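Local coordinates for Gp15 protein (Listeria phage PSA, PDB 6R5W), which serves as the phage's homotrimeric receptor-binding protein and, through this C-terminal part, probably recognises the surface of the Listeria cell, at residues A[66-71]-A[144-149]; A[77-82]-A[88-93]; A[102-107]-A[153-158]; A[137-142]-A[162-167]. All coordinates share one frame; numbering follows the deposited sequence.

Contact 1 (A[66-71]-A[144-149]); sequences TPKNGF and SADINI
Phe71 and Ile149 meet inside a beta sandwich, where the turn joining strands 61-65 and 72-84 of one sheet comes up to strand 146-152 of the other. The turn, from Lys68 to Phe71, is of type I', with Asn69 and Gly70 at its centre; both have positive phi, which asparagine tolerates and glycine accepts readily. It closes through Phe71 N and Lys68 O, 3.0 Å apart, and that same carbonyl oxygen lies in plane at the edge of the Phe71 ring. Phe71 carries CG anti to its carbonyl carbon (chi1 -76°), sending the ring inward to Ile149, whose extended CG1 branch brings CD1 obliquely to within 3.8 Å of Phe71 CE1. Both are apolar and buried, and Val96 touches each of them. Toward solvent the contact turns polar. Lys68 NZ stands 4.4 Å from Asp146 OD1, too far for a salt bridge, but a water 2.8 Å from Lys68 NZ reaches Asp146 OD1 by a weak bond, and Thr109 OG1 bonds to both groups. The other carboxylate oxygen, Asp146 OD2, is gripped at 2.7 Å by Ser144 OG, which approaches from above the carboxylate plane, 40° out of it.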
loop_
_atom_site.group_PDB
_atom_site.type_symbol
_atom_site.label_atom_id
_atom_site.label_comp_id
_atom_site.label_asym_id
_atom_site.label_seq_id
_atom_site.Cartn_x
_atom_site.Cartn_y
_atom_site.Cartn_z
ATOM N N THR A 66 13.649 19.220 -15.282
ATOM C CA THR A 66 14.497 20.298 -15.788
ATOM C C THR A 66 13.756 21.642 -15.758
ATOM O O THR A 66 12.655 21.749 -16.313
ATOM C CB THR A 66 14.910 19.992 -17.219
ATOM O OG1 THR A 66 15.614 18.748 -17.256
ATOM C CG2 THR A 66 15.783 21.122 -17.744
ATOM N N PRO A 67 14.327 22.665 -15.153
ATOM C CA PRO A 67 13.640 23.962 -15.092
ATOM C C PRO A 67 13.531 24.579 -16.466
ATOM O O PRO A 67 14.363 24.337 -17.345
ATOM C CB PRO A 67 14.514 24.816 -14.165
ATOM C CG PRO A 67 15.781 24.060 -14.039
ATOM C CD PRO A 67 15.576 22.654 -14.362
ATOM N N LYS A 68 12.456 25.341 -16.655
ATOM C CA LYS A 68 12.121 25.899 -17.963
ATOM C C LYS A 68 11.940 27.401 -17.856
ATOM O O LYS A 68 11.775 27.981 -16.776
ATOM C CB LYS A 68 10.807 25.316 -18.550
ATOM C CG LYS A 68 10.814 23.830 -18.748
ATOM C CD LYS A 68 9.454 23.279 -19.037
ATOM C CE LYS A 68 9.018 23.503 -20.439
ATOM N NZ LYS A 68 8.045 22.441 -20.873
ATOM N N ASN A 69 11.961 28.065 -19.022
ATOM C CA ASN A 69 11.571 29.468 -19.126
ATOM C C ASN A 69 12.377 30.379 -18.224
ATOM O O ASN A 69 11.846 31.340 -17.646
ATOM C CB ASN A 69 10.070 29.602 -18.825
ATOM C CG ASN A 69 9.245 28.992 -19.866
ATOM O OD1 ASN A 69 9.417 29.271 -21.056
ATOM N ND2 ASN A 69 8.318 28.134 -19.464
ATOM N N GLY A 70 13.677 30.083 -18.094
ATOM C CA GLY A 70 14.549 30.924 -17.345
ATOM C C GLY A 70 14.614 30.633 -15.863
ATOM O O GLY A 70 15.517 31.146 -15.191
ATOM N N PHE A 71 13.680 29.851 -15.328
ATOM C CA PHE A 71 13.778 29.457 -13.934
ATOM C C PHE A 71 15.074 28.644 -13.710
ATOM O O PHE A 71 15.552 27.915 -14.607
ATOM C CB PHE A 71 12.589 28.592 -13.530
ATOM C CG PHE A 71 11.293 29.349 -13.310
ATOM C CD1 PHE A 71 11.013 29.858 -12.064
ATOM C CD2 PHE A 71 10.395 29.492 -14.315
ATOM C CE1 PHE A 71 9.834 30.529 -11.785
ATOM C CE2 PHE A 71 9.146 30.132 -14.045
ATOM C CZ PHE A 71 8.901 30.665 -12.826
ATOM N N SER A 144 -1.545 18.748 -18.895
ATOM C CA SER A 144 -0.366 18.185 -19.524
ATOM C C SER A 144 0.799 18.159 -18.544
ATOM O O SER A 144 1.949 17.955 -18.950
ATOM C CB SER A 144 -0.018 18.974 -20.770
ATOM O OG SER A 144 0.129 20.352 -20.528
ATOM N N ALA A 145 0.523 18.425 -17.265
ATOM C CA ALA A 145 1.533 18.304 -16.199
ATOM C C ALA A 145 2.590 19.405 -16.234
ATOM O O ALA A 145 3.740 19.195 -15.772
ATOM C CB ALA A 145 2.189 16.905 -16.204
ATOM N N ASP A 146 2.241 20.578 -16.724
ATOM C CA ASP A 146 3.039 21.770 -16.505
ATOM C C ASP A 146 2.800 22.323 -15.093
ATOM O O ASP A 146 1.646 22.396 -14.607
ATOM C CB ASP A 146 2.672 22.867 -17.514
ATOM C CG ASP A 146 2.837 22.419 -18.926
ATOM O OD1 ASP A 146 3.973 22.079 -19.292
ATOM O OD2 ASP A 146 1.782 22.333 -19.623
ATOM N N ILE A 147 3.890 22.744 -14.452
ATOM C CA ILE A 147 3.843 23.422 -13.169
ATOM C C ILE A 147 3.888 24.914 -13.458
ATOM O O ILE A 147 4.925 25.476 -13.818
ATOM C CB ILE A 147 4.982 22.970 -12.233
ATOM C CG1 ILE A 147 4.904 21.462 -12.075
ATOM C CG2 ILE A 147 4.859 23.647 -10.913
ATOM C CD1 ILE A 147 6.003 20.907 -11.231
ATOM N N ASN A 148 2.723 25.556 -13.369
ATOM C CA ASN A 148 2.524 26.940 -13.809
ATOM C C ASN A 148 2.320 27.859 -12.618
ATOM O O ASN A 148 1.235 27.862 -11.998
ATOM C CB ASN A 148 1.287 26.942 -14.714
ATOM C CG ASN A 148 0.972 28.288 -15.349
ATOM O OD1 ASN A 148 1.697 29.244 -15.222
ATOM N ND2 ASN A 148 -0.234 28.377 -15.871
ATOM N N ILE A 149 3.326 28.688 -12.321
ATOM C CA ILE A 149 3.228 29.666 -11.246
ATOM C C ILE A 149 2.415 30.877 -11.723
ATOM O O ILE A 149 2.867 31.629 -12.584
ATOM C CB ILE A 149 4.633 30.080 -10.744
ATOM C CG1 ILE A 149 5.371 28.861 -10.195
ATOM C CG2 ILE A 149 4.500 31.168 -9.713
ATOM C CD1 ILE A 149 6.842 29.106 -9.967
HETATM O O HOH W 1 5.713 23.806 -21.621
#

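Contact 2 (A[77-82]-A[88-93])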
loop_
_atom_site.group_PDB
_atom_site.type_symbol
_atom_site.label_atom_id
_atom_site.label_comp_id
_atom_site.label_asym_id
_atom_site.label_seq_id
_atom_site.Cartn_x
_atom_site.Cartn_y
_atom_site.Cartn_z
ATOM N N LEU A 77 14.942 19.509 -8.815
ATOM C CA LEU A 77 13.500 19.290 -8.991
ATOM C C LEU A 77 13.301 17.810 -9.212
ATOM O O LEU A 77 13.776 17.269 -10.202
ATOM C CB LEU A 77 12.965 20.111 -10.164
ATOM C CG LEU A 77 13.357 21.568 -10.027
ATOM C CD1 LEU A 77 12.716 22.398 -11.236
ATOM C CD2 LEU A 77 12.943 22.243 -8.785
ATOM N N ILE A 78 12.662 17.138 -8.244
ATOM C CA ILE A 78 12.485 15.696 -8.301
ATOM C C ILE A 78 11.023 15.358 -8.080
ATOM O O ILE A 78 10.397 15.852 -7.144
ATOM C CB ILE A 78 13.401 14.979 -7.275
ATOM C CG1 ILE A 78 14.863 15.331 -7.617
ATOM C CG2 ILE A 78 13.161 13.481 -7.326
ATOM C CD1 ILE A 78 15.871 14.935 -6.563
ATOM N N ALA A 79 10.490 14.548 -8.939
ATOM C CA ALA A 79 9.170 13.956 -8.739
ATOM C C ALA A 79 9.318 12.506 -8.315
ATOM O O ALA A 79 9.853 11.672 -9.057
ATOM C CB ALA A 79 8.330 14.063 -10.018
ATOM N N ARG A 80 8.795 12.186 -7.139
ATOM C CA ARG A 80 8.806 10.815 -6.650
ATOM C C ARG A 80 7.411 10.256 -6.773
ATOM O O ARG A 80 6.427 10.993 -6.617
ATOM C CB ARG A 80 9.257 10.761 -5.204
ATOM C CG ARG A 80 10.680 11.284 -5.060
ATOM C CD ARG A 80 11.222 11.215 -3.631
ATOM N NE ARG A 80 12.636 11.740 -3.597
ATOM C CZ ARG A 80 12.966 12.999 -3.344
ATOM N NH1 ARG A 80 12.046 13.957 -3.113
ATOM N NH2 ARG A 80 14.230 13.359 -3.297
ATOM N N TYR A 81 7.314 8.988 -7.111
ATOM C CA TYR A 81 5.979 8.440 -7.366
ATOM C C TYR A 81 5.871 6.972 -6.987
ATOM O O TYR A 81 6.860 6.220 -6.993
ATOM C CB TYR A 81 5.566 8.646 -8.814
ATOM C CG TYR A 81 6.481 8.035 -9.861
ATOM C CD1 TYR A 81 7.650 8.721 -10.311
ATOM C CD2 TYR A 81 6.175 6.817 -10.430
ATOM C CE1 TYR A 81 8.465 8.156 -11.295
ATOM C CE2 TYR A 81 6.982 6.257 -11.454
ATOM C CZ TYR A 81 8.120 6.917 -11.845
ATOM O OH TYR A 81 8.925 6.330 -12.804
ATOM N N ILE A 82 4.659 6.589 -6.640
ATOM C CA ILE A 82 4.369 5.269 -6.108
ATOM C C ILE A 82 3.202 4.665 -6.871
ATOM O O ILE A 82 2.161 5.311 -7.005
ATOM C CB ILE A 82 4.008 5.343 -4.624
ATOM C CG1 ILE A 82 5.089 6.041 -3.815
ATOM C CG2 ILE A 82 3.790 3.913 -4.033
ATOM C CD1 ILE A 82 4.641 6.392 -2.286
ATOM N N PHE A 88 -0.551 6.225 -10.374
ATOM C CA PHE A 88 0.579 6.621 -9.543
ATOM C C PHE A 88 0.146 7.764 -8.623
ATOM O O PHE A 88 -0.528 8.707 -9.063
ATOM C CB PHE A 88 1.778 7.102 -10.320
ATOM C CG PHE A 88 2.308 6.109 -11.287
ATOM C CD1 PHE A 88 3.075 5.035 -10.839
ATOM C CD2 PHE A 88 2.070 6.249 -12.648
ATOM C CE1 PHE A 88 3.577 4.107 -11.743
ATOM C CE2 PHE A 88 2.591 5.331 -13.544
ATOM C CZ PHE A 88 3.314 4.257 -13.080
ATOM N N LEU A 89 0.674 7.748 -7.378
ATOM C CA LEU A 89 0.679 8.911 -6.526
ATOM C C LEU A 89 1.996 9.632 -6.759
ATOM O O LEU A 89 3.057 9.024 -6.620
ATOM C CB LEU A 89 0.540 8.499 -5.085
ATOM C CG LEU A 89 0.551 9.669 -4.122
ATOM C CD1 LEU A 89 -0.723 10.544 -4.239
ATOM C CD2 LEU A 89 0.643 9.063 -2.690
ATOM N N VAL A 90 1.923 10.911 -7.093
ATOM C CA VAL A 90 3.082 11.706 -7.491
ATOM C C VAL A 90 3.306 12.763 -6.417
ATOM O O VAL A 90 2.364 13.464 -6.016
ATOM C CB VAL A 90 2.899 12.353 -8.875
ATOM C CG1 VAL A 90 4.128 13.247 -9.201
ATOM C CG2 VAL A 90 2.630 11.285 -9.961
ATOM N N ILE A 91 4.550 12.883 -5.953
ATOM C CA ILE A 91 4.906 13.837 -4.909
ATOM C C ILE A 91 6.084 14.667 -5.413
ATOM O O ILE A 91 7.213 14.160 -5.545
ATOM C CB ILE A 91 5.228 13.134 -3.572
ATOM C CG1 ILE A 91 4.012 12.314 -3.108
ATOM C CG2 ILE A 91 5.731 14.157 -2.557
ATOM C CD1 ILE A 91 4.268 11.422 -1.941
ATOM N N VAL A 92 5.826 15.905 -5.757
ATOM C CA VAL A 92 6.863 16.789 -6.322
ATOM C C VAL A 92 7.701 17.373 -5.188
ATOM O O VAL A 92 7.242 17.539 -4.072
ATOM C CB VAL A 92 6.231 17.923 -7.180
ATOM C CG1 VAL A 92 7.263 18.784 -7.862
ATOM C CG2 VAL A 92 5.298 17.306 -8.202
ATOM N N SER A 93 8.956 17.707 -5.475
ATOM C CA SER A 93 9.834 18.359 -4.513
ATOM C C SER A 93 10.780 19.321 -5.255
ATOM O O SER A 93 11.093 19.137 -6.444
ATOM C CB SER A 93 10.692 17.314 -3.705
ATOM O OG SER A 93 11.624 16.746 -4.584
HETATM O O HOH W 2 9.092 13.860 -3.456
#
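Ile78, Arg80 and Ile82 pair with Ser93, Ile91 and Leu89 through two backbone hydrogen bonds each, making strands 72-84 and 87-97 an antiparallel beta hairpin whose segment axes approach to 4.6 Å at 157°. Ala79, Tyr81, Val90 and Val92 occupy the face turned into the sandwich, where the small Ala79 and the branched valines pack beside the broad Tyr81 ring. There Tyr81 and Phe88 lie side by side in a T-shaped stack: the Tyr81 edge meets the Phe88 face, centroids 5.2 Å apart and planes at 83°. Tyr81 CG sits between its own N and carbonyl carbon (chi1 58°), which stands the ring beside Phe88; the CB of Tyr81 touches Val90 CG2 at 4.1 Å. The opposite face, with Ile82, Leu89 and Ile91, serves the trimer: Ile91 packs on Leu89 of the second subunit and Leu89 on Ile91 of the third. Ser93, small enough to fold back on its strand partner, gives Ile78 O a second donor, OG at 3.0 Å besides its own N. Arg80 runs extended along this face, and Ile78 CG2 covers the centre of its guanidinium, 4.0 Å above the plane. A water in the guanidinium plane, 3.0 Å from Arg80 NH1, donates to Ile91 O at 2.8 Å.

Contact 3 (A[102-107]-A[153-158])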
loop_
_atom_site.group_PDB
_atom_site.type_symbol
_atom_site.label_atom_id
_atom_site.label_comp_id
_atom_site.label_asym_id
_atom_site.label_seq_id
_atom_site.Cartn_x
_atom_site.Cartn_y
_atom_site.Cartn_z
ATOM N N SER A 102 10.717 35.566 -15.408
ATOM C CA SER A 102 9.873 36.496 -14.686
ATOM C C SER A 102 9.494 36.055 -13.297
ATOM O O SER A 102 8.917 36.870 -12.536
ATOM C CB SER A 102 8.577 36.709 -15.488
ATOM O OG SER A 102 7.890 35.457 -15.619
ATOM N N GLY A 103 9.811 34.810 -12.912
ATOM C CA GLY A 103 9.308 34.335 -11.636
ATOM C C GLY A 103 7.920 33.757 -11.721
ATOM O O GLY A 103 7.337 33.402 -10.673
ATOM N N THR A 104 7.339 33.793 -12.920
ATOM C CA THR A 104 5.970 33.347 -13.148
ATOM C C THR A 104 5.898 32.499 -14.389
ATOM O O THR A 104 6.827 32.421 -15.191
ATOM C CB THR A 104 5.036 34.551 -13.330
ATOM O OG1 THR A 104 5.335 35.172 -14.615
ATOM C CG2 THR A 104 5.255 35.530 -12.271
ATOM N N GLY A 105 4.773 31.795 -14.559
ATOM C CA GLY A 105 4.674 30.913 -15.690
ATOM C C GLY A 105 5.148 29.511 -15.408
ATOM O O GLY A 105 5.310 29.093 -14.243
ATOM N N ILE A 106 5.360 28.765 -16.491
ATOM C CA ILE A 106 5.717 27.353 -16.401
ATOM C C ILE A 106 7.189 27.194 -16.039
ATOM O O ILE A 106 8.083 27.570 -16.807
ATOM C CB ILE A 106 5.402 26.613 -17.700
ATOM C CG1 ILE A 106 3.850 26.571 -17.918
ATOM C CG2 ILE A 106 5.911 25.186 -17.657
ATOM C CD1 ILE A 106 3.422 26.073 -19.308
ATOM N N CYS A 107 7.451 26.643 -14.870
ATOM C CA CYS A 107 8.832 26.460 -14.382
ATOM C C CYS A 107 9.379 25.061 -14.634
ATOM O O CYS A 107 10.586 24.869 -14.570
ATOM C CB CYS A 107 8.889 26.803 -12.902
ATOM S SG CYS A 107 7.955 25.616 -11.788
ATOM N N GLY A 153 3.723 36.211 -4.135
ATOM C CA GLY A 153 3.843 37.396 -3.305
ATOM C C GLY A 153 4.935 38.313 -3.831
ATOM O O GLY A 153 4.811 39.550 -3.779
ATOM N N SER A 154 6.018 37.718 -4.295
ATOM C CA SER A 154 7.141 38.455 -4.867
ATOM C C SER A 154 7.843 37.660 -5.943
ATOM O O SER A 154 8.282 36.511 -5.706
ATOM C CB SER A 154 8.168 38.848 -3.757
ATOM O OG SER A 154 9.391 39.220 -4.402
ATOM N N VAL A 155 8.020 38.280 -7.129
ATOM C CA VAL A 155 8.703 37.577 -8.207
ATOM C C VAL A 155 10.187 37.344 -7.937
ATOM O O VAL A 155 10.812 36.553 -8.650
ATOM C CB VAL A 155 8.564 38.301 -9.559
ATOM C CG1 VAL A 155 7.071 38.487 -9.893
ATOM C CG2 VAL A 155 9.295 39.632 -9.518
ATOM N N ASP A 156 10.741 38.028 -6.944
ATOM C CA ASP A 156 12.167 37.926 -6.650
ATOM C C ASP A 156 12.496 36.935 -5.531
ATOM O O ASP A 156 13.661 36.821 -5.157
ATOM C CB ASP A 156 12.710 39.287 -6.231
ATOM C CG ASP A 156 12.572 40.305 -7.329
ATOM O OD1 ASP A 156 12.915 39.956 -8.463
ATOM O OD2 ASP A 156 12.067 41.409 -7.053
ATOM N N VAL A 157 11.527 36.195 -5.037
ATOM C CA VAL A 157 11.708 35.223 -3.929
ATOM C C VAL A 157 11.487 33.835 -4.504
ATOM O O VAL A 157 10.646 33.651 -5.394
ATOM C CB VAL A 157 10.748 35.522 -2.779
ATOM C CG1 VAL A 157 10.802 34.468 -1.676
ATOM C CG2 VAL A 157 11.092 36.912 -2.191
ATOM N N ASN A 158 12.284 32.867 -4.054
ATOM C CA ASN A 158 12.168 31.549 -4.619
ATOM C C ASN A 158 10.809 30.956 -4.216
ATOM O O ASN A 158 10.204 31.352 -3.209
ATOM C CB ASN A 158 13.284 30.599 -4.105
ATOM C CG ASN A 158 14.698 31.029 -4.519
ATOM O OD1 ASN A 158 14.879 31.878 -5.377
ATOM N ND2 ASN A 158 15.711 30.390 -3.913
#
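Val155 supplies the van der Waals part of this contact, pressing its branched side chain against the backbone of Ser102. Its CB lies 3.3 Å from Ser102 O and its CG1 3.6 Å from the same oxygen. With CG1 anti to the carbonyl carbon (chi1 -57°), that methyl also comes within 4.2 Å of Thr104 CG2, a loose methyl-to-methyl touch between two beta-branched residues. Gly103, between Ser102 and Thr104 in the chain, has no side chain and brings its CA to 4.0 Å from Val155 O; its positive phi (85°) is one that glycine adopts readily. The two segments are neighbours at one end of the beta sandwich: residues 102-104 lead into strand 105-109, while the loop holding residues 153-158 connects strand 146-152 of that sheet to strand 159-167 of the other. Hydrogen bonds act within each segment. Ser102 OG and Thr104 OG1 share one at 2.8 Å. Across from them Ser154 forms an ST turn, its OG accepting from Asp156 N at 3.1 Å, inside a type I turn closed weakly by Val157 N and Ser154 O, 3.3 Å apart. Charge enters through Asp156, whose OD1 makes a salt bridge with Lys98 NZ.

Contact 4 (A[137-142]-A[162-167]); sequences ANIYLS and DGIIYL
Leu141 of strand 136-141 reaches Tyr166 of strand 159-167 across the interior of the beta sandwich; the closest CA atoms of the two segments, those of Leu141 and Ile164, are 8.2 Å apart, so side chains alone bridge the gap. Leu141 CB points toward the other sheet without touching the facing segment, its nearest atom there being Ile164 CG2 at 4.9 Å. CG lies anti to the backbone N (chi1 179°) and parts the two methyls. CD1 stays with its own sheet, 3.7 Å from Asp146 O on the adjoining strand. CD2 makes the crossing: it settles over one face of the Tyr166 ring in a CH-pi contact, 3.5 Å from the ring centroid and 18° off the normal, displaced toward Tyr166 CD1 and CE1. Leucine suits the place because its fork can serve both sheets. Tyr166 offers the face because its CG stands between the backbone N and the carbonyl carbon (chi1 66°), and the two side chains cross at about a right angle; its hydroxyl is fixed by a hydrogen bond to Leu114 O. Between Ile164 and Tyr166, Ile165 points away from Leu141's strand and meets Ile165 of both neighbouring subunits. Alongside the leucine-tyrosine pair, two beta-branched isoleucines suit the same buried apolar layer, Ile139 CG2 lying 4.2 Å from Ile164 CD1.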
loop_
_atom_site.group_PDB
_atom_site.type_symbol
_atom_site.label_atom_id
_atom_site.label_comp_id
_atom_site.label_asym_id
_atom_site.label_seq_id
_atom_site.Cartn_x
_atom_site.Cartn_y
_atom_site.Cartn_z
ATOM N N ALA A 137 2.359 31.496 -3.023
ATOM C CA ALA A 137 2.115 31.368 -4.457
ATOM C C ALA A 137 0.840 30.573 -4.699
ATOM O O ALA A 137 0.485 29.651 -3.949
ATOM C CB ALA A 137 3.279 30.729 -5.141
ATOM N N ASN A 138 0.148 30.956 -5.776
ATOM C CA ASN A 138 -0.903 30.143 -6.377
ATOM C C ASN A 138 -0.297 29.434 -7.589
ATOM O O ASN A 138 0.090 30.094 -8.574
ATOM C CB ASN A 138 -2.097 31.004 -6.816
ATOM C CG ASN A 138 -2.860 31.575 -5.645
ATOM O OD1 ASN A 138 -2.946 30.990 -4.562
ATOM N ND2 ASN A 138 -3.450 32.775 -5.859
ATOM N N ILE A 139 -0.238 28.098 -7.547
ATOM C CA ILE A 139 0.402 27.307 -8.582
ATOM C C ILE A 139 -0.666 26.426 -9.234
ATOM O O ILE A 139 -1.426 25.750 -8.540
ATOM C CB ILE A 139 1.570 26.442 -8.030
ATOM C CG1 ILE A 139 2.597 27.351 -7.368
ATOM C CG2 ILE A 139 2.137 25.606 -9.135
ATOM C CD1 ILE A 139 3.892 26.580 -6.897
ATOM N N TYR A 140 -0.687 26.414 -10.558
ATOM C CA TYR A 140 -1.534 25.526 -11.299
ATOM C C TYR A 140 -0.771 24.329 -11.815
ATOM O O TYR A 140 0.335 24.457 -12.315
ATOM C CB TYR A 140 -2.168 26.198 -12.510
ATOM C CG TYR A 140 -3.150 27.299 -12.273
ATOM C CD1 TYR A 140 -3.314 27.904 -11.064
ATOM C CD2 TYR A 140 -3.907 27.775 -13.364
ATOM C CE1 TYR A 140 -4.231 28.979 -10.896
ATOM C CE2 TYR A 140 -4.811 28.817 -13.207
ATOM C CZ TYR A 140 -4.939 29.423 -12.014
ATOM O OH TYR A 140 -5.787 30.462 -11.845
ATOM N N LEU A 141 -1.359 23.145 -11.682
ATOM C CA LEU A 141 -0.825 21.950 -12.333
ATOM C C LEU A 141 -1.732 21.716 -13.522
ATOM O O LEU A 141 -2.905 21.414 -13.302
ATOM C CB LEU A 141 -0.864 20.739 -11.394
ATOM C CG LEU A 141 -0.346 19.460 -11.986
ATOM C CD1 LEU A 141 1.166 19.550 -12.297
ATOM C CD2 LEU A 141 -0.607 18.193 -11.136
ATOM N N SER A 142 -1.197 21.799 -14.739
ATOM C CA SER A 142 -2.039 21.687 -15.939
ATOM C C SER A 142 -2.327 20.226 -16.278
ATOM O O SER A 142 -1.676 19.309 -15.798
ATOM C CB SER A 142 -1.349 22.373 -17.134
ATOM O OG SER A 142 -0.349 21.484 -17.687
ATOM N N ASP A 162 7.210 21.666 -2.999
ATOM C CA ASP A 162 7.080 20.495 -2.144
ATOM C C ASP A 162 5.646 20.151 -1.757
ATOM O O ASP A 162 5.439 19.071 -1.215
ATOM C CB ASP A 162 7.935 20.722 -0.864
ATOM C CG ASP A 162 9.373 20.965 -1.194
ATOM O OD1 ASP A 162 9.949 20.041 -1.782
ATOM O OD2 ASP A 162 9.941 22.082 -0.903
ATOM N N GLY A 163 4.656 21.009 -2.003
ATOM C CA GLY A 163 3.279 20.702 -1.713
ATOM C C GLY A 163 2.455 20.154 -2.866
ATOM O O GLY A 163 1.263 19.879 -2.725
ATOM N N ILE A 164 3.043 19.927 -4.011
ATOM C CA ILE A 164 2.301 19.464 -5.176
ATOM C C ILE A 164 2.266 17.934 -5.131
ATOM O O ILE A 164 3.266 17.259 -5.423
ATOM C CB ILE A 164 2.950 19.985 -6.465
ATOM C CG1 ILE A 164 2.967 21.522 -6.465
ATOM C CG2 ILE A 164 2.111 19.448 -7.666
ATOM C CD1 ILE A 164 3.767 22.042 -7.564
ATOM N N ILE A 165 1.081 17.390 -4.822
ATOM C CA ILE A 165 0.840 15.953 -4.689
ATOM C C ILE A 165 -0.447 15.633 -5.411
ATOM O O ILE A 165 -1.433 16.357 -5.234
ATOM C CB ILE A 165 0.723 15.524 -3.219
ATOM C CG1 ILE A 165 2.032 15.855 -2.533
ATOM C CG2 ILE A 165 0.293 14.052 -3.127
ATOM C CD1 ILE A 165 1.958 15.638 -1.004
ATOM N N TYR A 166 -0.440 14.573 -6.238
ATOM C CA TYR A 166 -1.641 14.265 -7.032
ATOM C C TYR A 166 -1.573 12.823 -7.545
ATOM O O TYR A 166 -0.515 12.194 -7.558
ATOM C CB TYR A 166 -1.771 15.237 -8.213
ATOM C CG TYR A 166 -0.680 15.088 -9.225
ATOM C CD1 TYR A 166 0.550 15.771 -9.086
ATOM C CD2 TYR A 166 -0.840 14.254 -10.335
ATOM C CE1 TYR A 166 1.517 15.633 -9.971
ATOM C CE2 TYR A 166 0.152 14.103 -11.254
ATOM C CZ TYR A 166 1.367 14.809 -11.087
ATOM O OH TYR A 166 2.410 14.659 -11.959
ATOM N N LEU A 167 -2.713 12.332 -8.012
ATOM C CA LEU A 167 -2.852 11.042 -8.671
ATOM C C LEU A 167 -2.974 11.159 -10.196
ATOM O O LEU A 167 -3.640 12.044 -10.712
ATOM C CB LEU A 167 -4.112 10.339 -8.145
ATOM C CG LEU A 167 -4.044 9.860 -6.701
ATOM C CD1 LEU A 167 -5.408 9.634 -6.131
ATOM C CD2 LEU A 167 -3.190 8.584 -6.623
#

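Strand pairing and packing tie the four contacts together. Contacts 2 and 4, centres about 11 Å apart, share the sheet of strands 87-97 and 159-167 through Val90 N and Tyr166 O, 2.8 Å apart. Contact 1 joins contact 4 in the sheet of strands 136-141 and 146-152 through Asn148 O and Tyr140 N, also 2.8 Å apart, and reaches contact 3 where Phe71 CZ packs on Gly103 C at 3.4 Å. Contacts 1 and 4 bridge the two sheets, contact 2 lies within one, and contact 3 lies at one end. Bound cadmium ions lie about 4 Å from the Arg80 side chain, 11 Å from that of Tyr166 and 13 Å from that of Ile149, whereas His14 and His21 bind cadmium in the N-terminal part.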